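Local coordinates for putative flagellar hook-associated protein (Vibrio parahaemolyticus, PDB 3PWX) that belongs to the bacterial flagellin family and probably serves as a structural component of the flagellum, at residues T76-Y81 with A160-F165; N32-L37 with N202-M207; R18-I23 with L216-V221. All coordinates share one frame; numbering follows the deposited sequence.

Contact 1 of 3, residues T76-Y81 with A160-F165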
# COMPACT_ATOMS: atom_id res chain seq x y z
N THR A 76 -10.58 38.12 18.38
CA THR A 76 -9.90 37.21 19.29
C THR A 76 -10.33 35.75 19.11
O THR A 76 -9.47 34.84 19.10
CB THR A 76 -10.17 37.64 20.74
OG1 THR A 76 -9.83 39.02 20.88
CG2 THR A 76 -9.40 36.81 21.77
N GLU A 77 -11.63 35.51 18.98
CA GLU A 77 -12.10 34.14 18.80
C GLU A 77 -11.71 33.54 17.44
O GLU A 77 -11.41 32.33 17.37
CB GLU A 77 -13.59 34.00 19.10
CG GLU A 77 -13.94 34.04 20.60
CD GLU A 77 -14.01 32.63 21.22
OE1 GLU A 77 -12.98 31.91 21.25
OE2 GLU A 77 -15.12 32.25 21.69
N LEU A 78 -11.67 34.37 16.39
CA LEU A 78 -11.12 33.93 15.10
C LEU A 78 -9.67 33.53 15.24
O LEU A 78 -9.31 32.39 14.87
CB LEU A 78 -11.26 34.94 13.98
CG LEU A 78 -12.65 35.09 13.36
CD1 LEU A 78 -12.64 36.32 12.44
CD2 LEU A 78 -13.18 33.82 12.61
N LYS A 79 -8.87 34.42 15.81
CA LYS A 79 -7.49 34.11 16.09
C LYS A 79 -7.30 32.85 16.93
O LYS A 79 -6.33 32.19 16.75
CB LYS A 79 -6.75 35.28 16.72
CG LYS A 79 -6.32 36.40 15.76
CD LYS A 79 -5.72 37.59 16.57
CE LYS A 79 -5.44 38.82 15.70
NZ LYS A 79 -4.98 40.04 16.49
N SER A 80 -8.24 32.53 17.81
CA SER A 80 -8.18 31.29 18.60
C SER A 80 -8.28 30.03 17.82
O SER A 80 -7.46 29.13 18.01
CB SER A 80 -9.29 31.21 19.62
OG SER A 80 -8.69 31.33 20.87
N TYR A 81 -9.30 29.96 16.96
CA TYR A 81 -9.55 28.81 16.09
C TYR A 81 -8.46 28.71 15.01
O TYR A 81 -8.00 27.62 14.69
CB TYR A 81 -10.98 28.86 15.52
CG TYR A 81 -12.04 28.78 16.62
CD1 TYR A 81 -12.12 27.65 17.43
CD2 TYR A 81 -12.91 29.83 16.89
CE1 TYR A 81 -13.06 27.52 18.44
CE2 TYR A 81 -13.87 29.73 17.93
CZ TYR A 81 -13.93 28.54 18.69
OH TYR A 81 -14.79 28.31 19.71
N ALA A 160 -6.62 37.90 6.17
CA ALA A 160 -7.20 38.94 5.30
C ALA A 160 -8.63 39.40 5.78
O ALA A 160 -9.04 40.56 5.59
CB ALA A 160 -7.24 38.48 3.85
N LEU A 161 -9.37 38.48 6.38
CA LEU A 161 -10.67 38.81 6.88
C LEU A 161 -10.54 39.62 8.17
O LEU A 161 -11.20 40.61 8.32
CB LEU A 161 -11.57 37.57 7.03
CG LEU A 161 -12.92 38.04 7.62
CD1 LEU A 161 -13.77 38.75 6.57
CD2 LEU A 161 -13.69 36.97 8.31
N ILE A 162 -9.67 39.20 9.08
CA ILE A 162 -9.35 39.91 10.31
C ILE A 162 -8.92 41.38 10.07
O ILE A 162 -9.28 42.28 10.80
CB ILE A 162 -8.25 39.15 11.11
CG1 ILE A 162 -8.82 37.83 11.66
CG2 ILE A 162 -7.63 40.06 12.20
CD1 ILE A 162 -7.85 36.89 12.31
N ALA A 163 -8.13 41.59 9.02
CA ALA A 163 -7.75 42.92 8.58
C ALA A 163 -9.00 43.67 8.14
O ALA A 163 -9.27 44.78 8.58
CB ALA A 163 -6.73 42.80 7.43
N GLU A 164 -9.81 43.04 7.31
CA GLU A 164 -11.06 43.65 6.85
C GLU A 164 -12.04 43.92 8.02
O GLU A 164 -12.76 44.94 8.01
CB GLU A 164 -11.65 42.77 5.77
CG GLU A 164 -12.65 43.40 4.85
CD GLU A 164 -12.14 44.61 4.05
OE1 GLU A 164 -11.08 44.57 3.40
OE2 GLU A 164 -12.87 45.61 4.07
N PHE A 165 -12.06 43.03 9.03
CA PHE A 165 -12.82 43.27 10.27
C PHE A 165 -12.30 44.47 11.08
O PHE A 165 -13.09 45.13 11.71
CB PHE A 165 -12.87 42.05 11.17
CG PHE A 165 -13.98 41.10 10.83
CD1 PHE A 165 -14.42 40.17 11.77
CD2 PHE A 165 -14.58 41.11 9.57
CE1 PHE A 165 -15.46 39.27 11.46
CE2 PHE A 165 -15.62 40.22 9.26
CZ PHE A 165 -16.06 39.30 10.21

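Contact 2 of 3, residues N32-L37 with N202-M207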
# COMPACT_ATOMS: atom_id res chain seq x y z
N ASN A 32 -0.89 -1.59 14.87
CA ASN A 32 -0.19 -0.32 15.10
C ASN A 32 -0.59 0.73 14.12
O ASN A 32 -0.63 1.92 14.45
CB ASN A 32 1.30 -0.48 15.25
CG ASN A 32 1.65 -1.20 16.53
OD1 ASN A 32 0.96 -1.03 17.52
ND2 ASN A 32 2.71 -2.01 16.52
N LEU A 33 -0.96 0.31 12.92
CA LEU A 33 -1.31 1.30 11.91
C LEU A 33 -2.69 1.92 12.27
O LEU A 33 -2.89 3.14 12.18
CB LEU A 33 -1.22 0.71 10.49
CG LEU A 33 -1.67 1.59 9.32
CD1 LEU A 33 -1.04 3.00 9.37
CD2 LEU A 33 -1.38 0.90 8.01
N LYS A 34 -3.60 1.09 12.77
CA LYS A 34 -4.91 1.54 13.19
C LYS A 34 -4.82 2.58 14.29
O LYS A 34 -5.65 3.52 14.38
CB LYS A 34 -5.74 0.37 13.69
CG LYS A 34 -6.10 -0.65 12.61
CD LYS A 34 -7.26 -1.51 13.04
CE LYS A 34 -8.48 -0.58 13.21
NZ LYS A 34 -9.72 -1.19 12.59
N THR A 35 -3.81 2.40 15.13
CA THR A 35 -3.61 3.30 16.24
C THR A 35 -3.15 4.65 15.79
O THR A 35 -3.54 5.65 16.33
CB THR A 35 -2.55 2.77 17.18
OG1 THR A 35 -3.11 1.66 17.88
CG2 THR A 35 -2.14 3.89 18.20
N THR A 36 -2.32 4.66 14.78
CA THR A 36 -1.71 5.85 14.24
C THR A 36 -2.76 6.53 13.41
O THR A 36 -2.83 7.76 13.37
CB THR A 36 -0.62 5.37 13.32
OG1 THR A 36 0.37 4.75 14.14
CG2 THR A 36 0.00 6.48 12.53
N LEU A 37 -3.63 5.75 12.77
CA LEU A 37 -4.62 6.36 11.94
C LEU A 37 -5.62 7.04 12.81
O LEU A 37 -5.96 8.17 12.51
CB LEU A 37 -5.28 5.37 10.99
CG LEU A 37 -4.48 4.77 9.83
CD1 LEU A 37 -5.39 3.79 9.09
CD2 LEU A 37 -3.99 5.86 8.92
N ASN A 202 -11.18 0.02 7.24
CA ASN A 202 -11.89 -1.13 6.69
C ASN A 202 -11.03 -2.12 5.91
O ASN A 202 -11.17 -3.33 6.03
CB ASN A 202 -13.10 -0.65 5.88
CG ASN A 202 -14.14 0.03 6.77
OD1 ASN A 202 -14.16 -0.22 7.99
ND2 ASN A 202 -14.96 0.90 6.19
N ASN A 203 -10.12 -1.60 5.11
CA ASN A 203 -9.31 -2.45 4.33
C ASN A 203 -8.32 -3.21 5.23
O ASN A 203 -8.12 -4.46 5.07
CB ASN A 203 -8.70 -1.64 3.20
CG ASN A 203 -9.63 -1.57 1.98
OD1 ASN A 203 -10.36 -2.55 1.68
ND2 ASN A 203 -9.56 -0.49 1.25
N LEU A 204 -7.78 -2.52 6.25
CA LEU A 204 -6.98 -3.19 7.25
C LEU A 204 -7.77 -4.35 7.86
O LEU A 204 -7.32 -5.53 7.93
CB LEU A 204 -6.53 -2.23 8.33
CG LEU A 204 -5.52 -1.18 7.87
CD1 LEU A 204 -5.24 -0.23 8.98
CD2 LEU A 204 -4.21 -1.87 7.41
N ASP A 205 -8.97 -4.05 8.28
CA ASP A 205 -9.83 -5.07 8.90
C ASP A 205 -10.06 -6.30 8.03
O ASP A 205 -10.07 -7.41 8.54
CB ASP A 205 -11.13 -4.39 9.43
CG ASP A 205 -10.83 -3.52 10.68
OD1 ASP A 205 -9.64 -3.55 11.16
OD2 ASP A 205 -11.72 -2.85 11.21
N LEU A 206 -10.23 -6.11 6.73
CA LEU A 206 -10.20 -7.24 5.79
C LEU A 206 -8.88 -8.01 5.87
O LEU A 206 -8.92 -9.21 6.00
CB LEU A 206 -10.47 -6.83 4.35
CG LEU A 206 -11.92 -6.50 4.05
CD1 LEU A 206 -12.04 -5.64 2.81
CD2 LEU A 206 -12.80 -7.78 3.90
N MSE A 207 -7.73 -7.36 5.78
CA MSE A 207 -6.46 -8.08 5.90
C MSE A 207 -6.29 -8.81 7.19
O MSE A 207 -5.79 -9.93 7.22
CB MSE A 207 -5.30 -7.12 5.86
CG MSE A 207 -5.25 -6.31 4.63
SE MSE A 207 -4.68 -7.28 3.02
CE MSE A 207 -4.45 -5.50 2.24

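Contact 3 of 3, residues R18-I23 with L216-V221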
# COMPACT_ATOMS: atom_id res chain seq x y z
N ARG A 18 7.39 -20.50 12.21
CA ARG A 18 7.87 -19.35 11.45
C ARG A 18 6.76 -18.66 10.64
O ARG A 18 6.79 -17.44 10.50
CB ARG A 18 8.98 -19.77 10.51
CG ARG A 18 9.32 -18.75 9.45
CD ARG A 18 10.44 -19.28 8.56
NE ARG A 18 11.22 -18.24 7.89
CZ ARG A 18 12.47 -18.39 7.44
NH1 ARG A 18 13.13 -19.53 7.62
NH2 ARG A 18 13.09 -17.39 6.85
N GLU A 19 5.81 -19.43 10.12
CA GLU A 19 4.66 -18.86 9.42
C GLU A 19 3.70 -18.22 10.42
O GLU A 19 3.16 -17.14 10.18
CB GLU A 19 3.94 -19.89 8.55
CG GLU A 19 2.77 -19.30 7.70
CD GLU A 19 2.02 -20.34 6.83
OE1 GLU A 19 2.52 -21.51 6.65
OE2 GLU A 19 0.93 -19.98 6.31
N ASN A 20 3.52 -18.87 11.57
CA ASN A 20 2.75 -18.29 12.66
C ASN A 20 3.33 -16.98 13.16
O ASN A 20 2.60 -16.01 13.35
CB ASN A 20 2.60 -19.32 13.77
CG ASN A 20 1.28 -19.25 14.45
OD1 ASN A 20 0.76 -18.16 14.72
ND2 ASN A 20 0.72 -20.40 14.75
N SER A 21 4.63 -16.92 13.32
CA SER A 21 5.32 -15.70 13.73
C SER A 21 5.24 -14.55 12.70
O SER A 21 5.16 -13.37 13.09
CB SER A 21 6.78 -15.99 14.06
OG SER A 21 7.58 -14.83 13.86
N ALA A 22 5.23 -14.88 11.41
CA ALA A 22 5.06 -13.86 10.38
C ALA A 22 3.67 -13.19 10.49
O ALA A 22 3.58 -11.97 10.67
CB ALA A 22 5.28 -14.46 8.99
N ILE A 23 2.61 -13.99 10.44
CA ILE A 23 1.25 -13.52 10.71
C ILE A 23 1.12 -12.64 11.97
O ILE A 23 0.49 -11.53 11.94
CB ILE A 23 0.29 -14.71 10.79
CG1 ILE A 23 0.45 -15.61 9.54
CG2 ILE A 23 -1.14 -14.27 10.98
CD1 ILE A 23 -0.45 -16.92 9.56
N LEU A 216 -5.78 -19.71 12.23
CA LEU A 216 -6.53 -20.91 12.59
C LEU A 216 -5.95 -22.16 11.97
O LEU A 216 -5.61 -23.11 12.68
CB LEU A 216 -7.99 -20.84 12.18
CG LEU A 216 -8.93 -20.83 13.36
CD1 LEU A 216 -10.33 -20.46 12.87
CD2 LEU A 216 -8.90 -22.17 14.11
N PHE A 217 -5.86 -22.15 10.63
CA PHE A 217 -5.48 -23.33 9.88
C PHE A 217 -4.17 -23.72 10.42
O PHE A 217 -3.99 -24.87 10.75
CB PHE A 217 -5.41 -23.10 8.37
CG PHE A 217 -6.68 -22.57 7.78
CD1 PHE A 217 -7.88 -23.31 7.85
CD2 PHE A 217 -6.71 -21.30 7.16
CE1 PHE A 217 -9.07 -22.79 7.33
CE2 PHE A 217 -7.91 -20.80 6.62
CZ PHE A 217 -9.08 -21.54 6.71
N VAL A 218 -3.28 -22.73 10.58
CA VAL A 218 -1.95 -22.96 11.14
C VAL A 218 -1.96 -23.57 12.54
O VAL A 218 -1.33 -24.58 12.72
CB VAL A 218 -1.00 -21.73 11.03
CG1 VAL A 218 0.40 -22.03 11.58
CG2 VAL A 218 -0.85 -21.30 9.56
N ASP A 219 -2.67 -22.99 13.51
CA ASP A 219 -2.81 -23.65 14.83
C ASP A 219 -3.36 -25.09 14.77
O ASP A 219 -2.84 -25.96 15.48
CB ASP A 219 -3.69 -22.87 15.79
CG ASP A 219 -3.10 -21.55 16.23
OD1 ASP A 219 -1.87 -21.40 16.38
OD2 ASP A 219 -3.93 -20.62 16.46
N LYS A 220 -4.39 -25.33 13.95
CA LYS A 220 -4.98 -26.66 13.81
C LYS A 220 -4.00 -27.70 13.29
O LYS A 220 -3.73 -28.70 13.95
CB LYS A 220 -6.19 -26.62 12.89
CG LYS A 220 -6.84 -27.97 12.76
CD LYS A 220 -7.13 -28.29 11.31
CE LYS A 220 -7.26 -29.79 11.13
NZ LYS A 220 -8.47 -30.15 10.33
N VAL A 221 -3.47 -27.47 12.09
CA VAL A 221 -2.45 -28.32 11.49
C VAL A 221 -1.27 -28.49 12.44
O VAL A 221 -0.69 -29.58 12.51
CB VAL A 221 -1.98 -27.80 10.09
CG1 VAL A 221 -0.90 -28.69 9.49
CG2 VAL A 221 -3.17 -27.69 9.10

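Contact 1 of 3, residues T76-Y81 with A160-F165
Leu-78 and Ile-162 face each other across two helices that run almost exactly antiparallel. The axes of the two short segments make an angle of 173° and come within 10.9 Å of each other. The CA atoms of Leu-78 and Ile-162 are 7.9 Å apart, and no other pair of CA atoms across the segments is closer. Both side chains set out toward the opposite helix and then slide past each other in opposite directions.

Leu-78 does most of the touching with one branch. The methyl CD1 of Leu-78 lies 4.2 Å from CG1 of Ile-162. The same CD1 also lies 4.2 Å from CE1 of Phe-165, which it approaches obliquely. A third partner is CD2 of Leu-161, 4.3 Å from Leu-78 CD1. One methyl group is thus set among three apolar side chains of 160-165.

This is antiparallel packing of helix 71-89 on helix 154-166, inside a helical bundle that also holds the long helices 7-61 and 172-223. Leu-78 touches Met-54 of helix 7-61. Leu-161 reaches Val-58 of helix 7-61 and Val-176 of helix 172-223, so the layer extends to both long helices.

Within 160-165, CD2 of Leu-161 sits 3.8 Å above the ring plane of Phe-165, offset toward the rim. This methyl therefore covers part of one ring face. Lys-79 adds an apolar contact at the margin. Its CG lies 3.8 Å from CD1 of Ile-162, and beyond CG the lysine chain is extended. It is the aliphatic part of the lysine that packs here. The Phe-165 side chain also touches Arg-71 and Ile-75, one to two turns before Leu-78 on helix 71-89.

Contact 2 of 3, residues N32-L37 with N202-M207
Leu-204 is the first residue of 202-207 to meet the antiparallel segment 32-37 (167° between axes), whose axis comes within 10.8 Å. The pairing is consistent with the coiled coil predicted for 32-37. The two methyls divide the work. CD1 of Leu-204 lies 3.8 Å from CG of Lys-34; the two side chains slide past each other in opposite directions. The same CD1 meets CD1 of Leu-37 tip to tip at 4.0 Å. CD2 of Leu-204 meets CD2 of Leu-33 at 4.0 Å; these side chains cross at about a right angle.

Asp-205 comes next and forms a salt bridge: NZ of Lys-34 donates to OD1 of Asp-205 at 2.8 Å and lies 2.9 Å from OD2 of Asp-205. The donor meets OD1 on the syn side, 22° out of the carboxylate plane. The lysine chain bends at chi3 (63°), which places CE, and again at chi4, which places NZ beside the carboxylate.

Leu-206 and Met-207, a selenomethionine, pack on Ala-210 and Asn-203 of the second subunit. Met-136 of strand 134-137 covers Leu-33 and Leu-204, with Val-128 and Val-130 of strand 127-131 alongside. Here the long helices 7-61 and 172-223 lie against the small antiparallel sheet.

Contact 3 of 3, residues R18-I23 with L216-V221
Asn-20 and Val-218 mark the closest backbone approach, with CA atoms 6.8 Å apart, where two antiparallel helical segments cross at 153° with axes 10.2 Å apart.

Val-218 points at the other helix and spreads its two methyls over different neighbours. CG1 of Val-218 lies 3.6 Å from ND2 of Asn-20, and the two side chains slide past each other in opposite directions. CG2 of Val-218 meets other neighbours: it is 3.9 Å from OE2 of Glu-19 and 4.4 Å from CD1 of Ile-23. CG of Glu-19 is anti to the backbone N (chi1 -176°), and its extended chain carries the carboxylate to this methyl. Leu-16, about one turn before Asn-20 on helix 7-61, also touches Val-218.

One hydrogen bond joins the segments. ND2 of Asn-20 donates to OD1 of Asp-219 at 3.2 Å, with an N-H...O angle of 155°. The acceptor lies almost in the amide plane of Asn-20, while the donor stands well above the carboxylate plane of Asp-219. The other oxygen of Asp-219, OD2, is held in a salt bridge by Lys-215, one turn back on its own helix. Asn-20 touches Lys-215 as well. The nearby lysine charge would be expected to favour the ionised form of Asp-219.

The mix is a small apolar centre at Val-218 and Ile-23 with polar and charged groups at its margins. Residues 18-23 lie in a predicted coiled coil, and the arrangement is consistent with an antiparallel pairing of the two long helices 7-61 and 172-223, as in the helical core of flagellins.

Contacts 2 and 3 join the same pair of long helices, 7-61 and 172-223, with centres about 21 Å apart. Contact 1 joins the two shorter helices 71-89 and 154-166. It lies on the other side of the chain's centre; its centre is about 38 Å from that of contact 2 and about 59 Å from that of contact 3. Along the chain, contact 1 lies inside the loop closed by contact 2, and contact 2 inside that closed by contact 3. The chemistry changes in that order. Contact 1 is buried and apolar. Contact 2 is buried but adds a salt bridge. Contact 3, near the ends of the modelled chain, is partly buried and includes an amide-carboxylate hydrogen bond.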